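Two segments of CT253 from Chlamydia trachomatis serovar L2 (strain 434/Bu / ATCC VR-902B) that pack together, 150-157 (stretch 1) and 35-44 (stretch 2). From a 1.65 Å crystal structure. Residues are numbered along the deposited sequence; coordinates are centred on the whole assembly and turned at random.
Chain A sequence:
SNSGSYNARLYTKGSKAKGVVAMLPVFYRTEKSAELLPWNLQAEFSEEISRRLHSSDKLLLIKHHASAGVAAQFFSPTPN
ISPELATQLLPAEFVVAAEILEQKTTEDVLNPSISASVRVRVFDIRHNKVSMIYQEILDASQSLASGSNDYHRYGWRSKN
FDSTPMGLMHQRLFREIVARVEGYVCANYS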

ATOM      1  N   ASP A 150      -3.135 -18.215  15.139  1.00 35.73           N
ATOM      2  CA  ASP A 150      -3.228 -19.307  14.169  1.00 34.97           C
ATOM      3  C   ASP A 150      -3.629 -18.692  12.837  1.00 31.33           C
ATOM      4  O   ASP A 150      -4.815 -18.538  12.530  1.00 35.39           O
ATOM      5  CB  ASP A 150      -4.236 -20.353  14.627  1.00 36.95           C
ATOM      6  CG  ASP A 150      -4.211 -21.607  13.763  1.00 32.99           C
ATOM      7  OD1 ASP A 150      -3.820 -21.493  12.578  1.00 34.68           O
ATOM      8  OD2 ASP A 150      -4.610 -22.681  14.275  1.00 34.12           O
ATOM      9  N   TYR A 151      -2.624 -18.316  12.048  1.00 32.15           N
ATOM     10  CA  TYR A 151      -2.858 -17.686  10.751  1.00 34.03           C
ATOM     11  C   TYR A 151      -3.126 -18.694   9.649  1.00 39.55           C
ATOM     12  O   TYR A 151      -3.294 -18.294   8.489  1.00 37.62           O
ATOM     13  CB  TYR A 151      -1.687 -16.764  10.406  1.00 34.76           C
ATOM     14  CG  TYR A 151      -1.666 -15.651  11.405  1.00 31.40           C
ATOM     15  CD1 TYR A 151      -2.717 -14.725  11.439  1.00 33.16           C
ATOM     16  CD2 TYR A 151      -0.673 -15.560  12.352  1.00 32.21           C
ATOM     17  CE1 TYR A 151      -2.754 -13.716  12.386  1.00 35.49           C
ATOM     18  CE2 TYR A 151      -0.697 -14.554  13.306  1.00 30.13           C
ATOM     19  CZ  TYR A 151      -1.727 -13.627  13.303  1.00 31.56           C
ATOM     20  OH  TYR A 151      -1.757 -12.649  14.286  1.00 36.81           O
ATOM     21  N   HIS A 152      -3.198 -19.975   9.980  1.00 36.44           N
ATOM     22  CA  HIS A 152      -3.754 -20.941   9.043  1.00 35.69           C
ATOM     23  C   HIS A 152      -5.245 -21.167   9.286  1.00 43.03           C
ATOM     24  O   HIS A 152      -6.020 -21.245   8.323  1.00 48.02           O
ATOM     25  CB  HIS A 152      -2.925 -22.231   9.115  1.00 44.59           C
ATOM     26  CG  HIS A 152      -1.487 -22.027   8.721  1.00 56.47           C
ATOM     27  ND1 HIS A 152      -0.540 -21.514   9.584  1.00 41.63           N
ATOM     28  CD2 HIS A 152      -0.846 -22.225   7.543  1.00 52.21           C
ATOM     29  CE1 HIS A 152       0.622 -21.424   8.964  1.00 47.22           C
ATOM     30  NE2 HIS A 152       0.463 -21.850   7.722  1.00 45.25           N
ATOM     31  N   ARG A 153      -5.689 -21.204  10.544  1.00 46.65           N
ATOM     32  CA  ARG A 153      -7.126 -21.259  10.815  1.00 46.16           C
ATOM     33  C   ARG A 153      -7.798 -19.917  10.529  1.00 47.18           C
ATOM     34  O   ARG A 153      -8.930 -19.871  10.022  1.00 42.41           O
ATOM     35  CB  ARG A 153      -7.362 -21.673  12.270  1.00 40.84           C
ATOM     36  CG  ARG A 153      -8.827 -21.914  12.602  1.00 51.65           C
ATOM     37  N   TYR A 154      -7.124 -18.816  10.845  1.00 37.60           N
ATOM     38  CA  TYR A 154      -7.723 -17.482  10.793  1.00 39.33           C
ATOM     39  C   TYR A 154      -6.846 -16.543   9.983  1.00 40.26           C
ATOM     40  O   TYR A 154      -6.493 -15.452  10.426  1.00 42.30           O
ATOM     41  CB  TYR A 154      -7.920 -16.910  12.196  1.00 49.36           C
ATOM     42  CG  TYR A 154      -8.614 -17.828  13.178  1.00 45.89           C
ATOM     43  CD1 TYR A 154      -9.951 -18.191  13.002  1.00 49.25           C
ATOM     44  CD2 TYR A 154      -7.958 -18.296  14.300  1.00 46.34           C
ATOM     45  CE1 TYR A 154     -10.591 -19.014  13.900  1.00 54.70           C
ATOM     46  CE2 TYR A 154      -8.602 -19.125  15.213  1.00 46.89           C
ATOM     47  CZ  TYR A 154      -9.915 -19.471  15.006  1.00 54.08           C
ATOM     48  OH  TYR A 154     -10.552 -20.296  15.900  1.00 70.36           O
ATOM     49  N   GLY A 155      -6.462 -16.980   8.786  1.00 42.19           N
ATOM     50  CA  GLY A 155      -5.613 -16.190   7.920  1.00 38.79           C
ATOM     51  C   GLY A 155      -6.424 -15.264   7.020  1.00 32.92           C
ATOM     52  O   GLY A 155      -7.649 -15.278   7.018  1.00 39.56           O
ATOM     53  N   TRP A 156      -5.696 -14.429   6.279  1.00 35.99           N
ATOM     54  CA  TRP A 156      -6.328 -13.436   5.413  1.00 37.22           C
ATOM     55  C   TRP A 156      -7.409 -14.075   4.557  1.00 42.19           C
ATOM     56  O   TRP A 156      -7.197 -15.139   3.967  1.00 47.33           O
ATOM     57  CB  TRP A 156      -5.274 -12.763   4.530  1.00 34.47           C
ATOM     58  CG  TRP A 156      -5.848 -11.758   3.598  1.00 35.32           C
ATOM     59  CD1 TRP A 156      -6.659 -10.702   3.914  1.00 34.56           C
ATOM     60  CD2 TRP A 156      -5.643 -11.695   2.185  1.00 35.10           C
ATOM     61  NE1 TRP A 156      -6.979  -9.996   2.778  1.00 36.12           N
ATOM     62  CE2 TRP A 156      -6.363 -10.586   1.705  1.00 32.66           C
ATOM     63  CE3 TRP A 156      -4.915 -12.468   1.281  1.00 34.26           C
ATOM     64  CZ2 TRP A 156      -6.381 -10.229   0.358  1.00 37.64           C
ATOM     65  CZ3 TRP A 156      -4.941 -12.117  -0.061  1.00 32.56           C
ATOM     66  CH2 TRP A 156      -5.664 -11.015  -0.504  1.00 36.47           C
ATOM     67  N   ARG A 157      -8.564 -13.404   4.508  1.00 37.15           N
ATOM     68  CA  ARG A 157      -9.771 -13.801   3.790  1.00 56.90           C
ATOM     69  C   ARG A 157     -10.720 -14.586   4.686  1.00 67.27           C
ATOM     70  O   ARG A 157     -11.937 -14.411   4.598  1.00 84.29           O
ATOM     71  CB  ARG A 157      -9.446 -14.616   2.542  1.00 58.29           C
ATOM     72  CG  ARG A 157      -8.621 -13.858   1.511  1.00 55.30           C
ATOM     73  CD  ARG A 157      -9.081 -14.248   0.136  1.00 60.45           C
ATOM     74  NE  ARG A 157      -8.209 -13.792  -0.939  1.00 57.87           N
ATOM     75  CZ  ARG A 157      -8.397 -12.677  -1.639  1.00 78.44           C
ATOM     76  NH1 ARG A 157      -9.424 -11.874  -1.378  1.00 93.09           N
ATOM     77  NH2 ARG A 157      -7.549 -12.369  -2.608  1.00 80.07           N
TER
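Stretch 2 (35-44) ELLPWNLQAE

Stretch 2 lies along stretch 1 as an irregular loop, 36-40, in which L36 and P38 bend the chain before it turns into the first turn of a helix at L41. Stretch 1 has no regular helix or strand; it curls on itself at its start, where Y154 N bonds D150 O and D150 OD1 receives R153 N, and then opens through G155 to W156. The nearest CA pairs are H152 CA with P38 CA at 6.4 Å, Y151 CA with L37 CA at 6.8 Å and W156 CA with W39 CA at 7.3 Å, so the two chains advance in the same general sense. No hydrogen bond joins them; the fit rests on shape.

The main bump is W39, whose CB points toward stretch 1 and whose indole, at chi1 p, slots into the hollow left by G155. There W39 CZ3 lies 3.5 Å from G155 CA and 3.4 Å from W156 N. The glycine is what makes the hollow deep enough: an ideal CB on G155 would stand 2.9 Å from W39 CZ3, and would also strike Y151 O. W156 CB rests over the face of the W39 five-membered ring, 3.5 Å from W39 CE2, while Y151 CB approaches W39 CZ3 at 4.0 Å.

The W156 indole also meets the first helical turn, where W156 CH2 lies 4.1 Å from A43 O. It receives E44 CG almost squarely over the five-membered ring, with W156 CE2 and E44 CG 3.7 Å apart. E44 also accepts a bond from its own stretch, W39 NE1 to E44 OE1 at 2.8 Å, which ties the inserted indole to the helix. N40 caps that helix through A43 N.

At the other end P38 packs against Y151 and H152: P38 CG lies 3.2 Å from Y151 O, and P38 CD sits over the H152 ring, 3.6 Å from H152 NE2. L37 CD2 meets Y151 CB at 3.7 Å.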

ATOM      1  N   GLU A  35       8.904 -18.584   4.744  1.00 54.85           N
ATOM      2  CA  GLU A  35       7.647 -17.897   5.043  1.00 63.50           C
ATOM      3  C   GLU A  35       6.656 -18.859   5.684  1.00 81.18           C
ATOM      4  O   GLU A  35       6.277 -19.876   5.099  1.00 80.16           O
ATOM      5  CB  GLU A  35       7.034 -17.277   3.782  1.00 54.76           C
ATOM      6  N   LEU A  36       6.247 -18.523   6.902  1.00 64.90           N
ATOM      7  CA  LEU A  36       5.280 -19.303   7.661  1.00 56.60           C
ATOM      8  C   LEU A  36       3.854 -18.807   7.463  1.00 64.82           C
ATOM      9  O   LEU A  36       2.952 -19.204   8.217  1.00 48.53           O
ATOM     10  CB  LEU A  36       5.654 -19.266   9.140  1.00 50.29           C
ATOM     11  CG  LEU A  36       5.194 -20.421  10.025  1.00 71.39           C
ATOM     12  CD1 LEU A  36       5.701 -21.775   9.505  1.00 58.47           C
ATOM     13  CD2 LEU A  36       5.674 -20.167  11.443  1.00 89.96           C
ATOM     14  N   LEU A  37       3.634 -17.943   6.480  1.00 65.82           N
ATOM     15  CA  LEU A  37       2.270 -17.512   6.233  1.00 49.86           C
ATOM     16  C   LEU A  37       1.695 -18.229   5.031  1.00 51.31           C
ATOM     17  O   LEU A  37       2.369 -18.383   4.011  1.00 65.58           O
ATOM     18  CB  LEU A  37       2.213 -16.012   5.971  1.00 51.31           C
ATOM     19  CG  LEU A  37       2.047 -15.105   7.175  1.00 52.60           C
ATOM     20  CD1 LEU A  37       1.685 -13.744   6.659  1.00 51.96           C
ATOM     21  CD2 LEU A  37       0.991 -15.630   8.158  1.00 49.87           C
ATOM     22  N   PRO A  38       0.428 -18.665   5.118  1.00 47.63           N
ATOM     23  CA  PRO A  38      -0.212 -19.306   3.971  1.00 47.33           C
ATOM     24  C   PRO A  38      -0.689 -18.342   2.898  1.00 49.04           C
ATOM     25  O   PRO A  38      -1.427 -18.757   2.001  1.00 55.37           O
ATOM     26  CB  PRO A  38      -1.396 -20.041   4.618  1.00 61.84           C
ATOM     27  CG  PRO A  38      -1.744 -19.214   5.785  1.00 50.03           C
ATOM     28  CD  PRO A  38      -0.435 -18.667   6.309  1.00 50.59           C
ATOM     29  N   TRP A  39      -0.298 -17.070   2.956  1.00 40.42           N
ATOM     30  CA  TRP A  39      -0.601 -16.148   1.881  1.00 36.68           C
ATOM     31  C   TRP A  39       0.574 -15.201   1.725  1.00 31.39           C
ATOM     32  O   TRP A  39       1.452 -15.115   2.581  1.00 32.78           O
ATOM     33  CB  TRP A  39      -1.920 -15.377   2.122  1.00 39.03           C
ATOM     34  CG  TRP A  39      -1.838 -14.274   3.167  1.00 32.05           C
ATOM     35  CD1 TRP A  39      -1.562 -12.947   2.961  1.00 32.35           C
ATOM     36  CD2 TRP A  39      -2.035 -14.420   4.582  1.00 31.55           C
ATOM     37  NE1 TRP A  39      -1.563 -12.266   4.171  1.00 30.01           N
ATOM     38  CE2 TRP A  39      -1.864 -13.144   5.170  1.00 28.82           C
ATOM     39  CE3 TRP A  39      -2.348 -15.496   5.403  1.00 34.52           C
ATOM     40  CZ2 TRP A  39      -1.980 -12.929   6.553  1.00 26.90           C
ATOM     41  CZ3 TRP A  39      -2.467 -15.278   6.770  1.00 36.39           C
ATOM     42  CH2 TRP A  39      -2.283 -13.996   7.323  1.00 36.30           C
ATOM     43  N   ASN A  40       0.565 -14.470   0.620  1.00 33.22           N
ATOM     44  CA  ASN A  40       1.613 -13.520   0.289  1.00 35.92           C
ATOM     45  C   ASN A  40       1.253 -12.138   0.833  1.00 27.60           C
ATOM     46  O   ASN A  40       0.218 -11.579   0.472  1.00 30.88           O
ATOM     47  CB  ASN A  40       1.774 -13.476  -1.231  1.00 40.27           C
ATOM     48  CG  ASN A  40       2.818 -12.503  -1.670  1.00 61.09           C
ATOM     49  OD1 ASN A  40       2.509 -11.428  -2.175  1.00 73.39           O
ATOM     50  ND2 ASN A  40       4.080 -12.875  -1.483  1.00 95.95           N
ATOM     51  N   LEU A  41       2.105 -11.601   1.710  1.00 32.87           N
ATOM     52  CA  LEU A  41       1.799 -10.316   2.338  1.00 29.87           C
ATOM     53  C   LEU A  41       1.643  -9.210   1.300  1.00 29.36           C
ATOM     54  O   LEU A  41       0.702  -8.404   1.374  1.00 28.78           O
ATOM     55  CB  LEU A  41       2.900  -9.976   3.331  1.00 34.84           C
ATOM     56  CG  LEU A  41       2.572  -9.070   4.496  1.00 35.29           C
ATOM     57  CD1 LEU A  41       1.476  -9.650   5.444  1.00 34.76           C
ATOM     58  CD2 LEU A  41       3.858  -8.839   5.249  1.00 35.75           C
ATOM     59  N   GLN A  42       2.551  -9.147   0.320  1.00 29.49           N
ATOM     60  CA  GLN A  42       2.416  -8.161  -0.756  1.00 29.15           C
ATOM     61  C   GLN A  42       1.064  -8.261  -1.442  1.00 29.41           C
ATOM     62  O   GLN A  42       0.436  -7.236  -1.759  1.00 31.88           O
ATOM     63  CB  GLN A  42       3.511  -8.342  -1.811  1.00 36.30           C
ATOM     64  CG  GLN A  42       4.818  -7.733  -1.462  1.00 52.67           C
ATOM     65  N   ALA A  43       0.585  -9.484  -1.666  1.00 27.82           N
ATOM     66  CA  ALA A  43      -0.684  -9.626  -2.358  1.00 28.42           C
ATOM     67  C   ALA A  43      -1.840  -9.142  -1.495  1.00 26.13           C
ATOM     68  O   ALA A  43      -2.761  -8.482  -1.993  1.00 27.73           O
ATOM     69  CB  ALA A  43      -0.901 -11.075  -2.782  1.00 33.12           C
ATOM     70  N   GLU A  44      -1.820  -9.465  -0.194  1.00 26.34           N
ATOM     71  CA  GLU A  44      -2.832  -8.943   0.711  1.00 24.10           C
ATOM     72  C   GLU A  44      -2.823  -7.423   0.692  1.00 24.50           C
ATOM     73  O   GLU A  44      -3.878  -6.778   0.585  1.00 28.05           O
ATOM     74  CB  GLU A  44      -2.597  -9.445   2.136  1.00 29.08           C
ATOM     75  CG  GLU A  44      -3.528  -8.737   3.180  1.00 26.05           C
ATOM     76  CD  GLU A  44      -3.083  -8.902   4.623  1.00 26.71           C
ATOM     77  OE1 GLU A  44      -2.047  -9.583   4.889  1.00 28.82           O
ATOM     78  OE2 GLU A  44      -3.790  -8.293   5.481  1.00 30.49           O
TER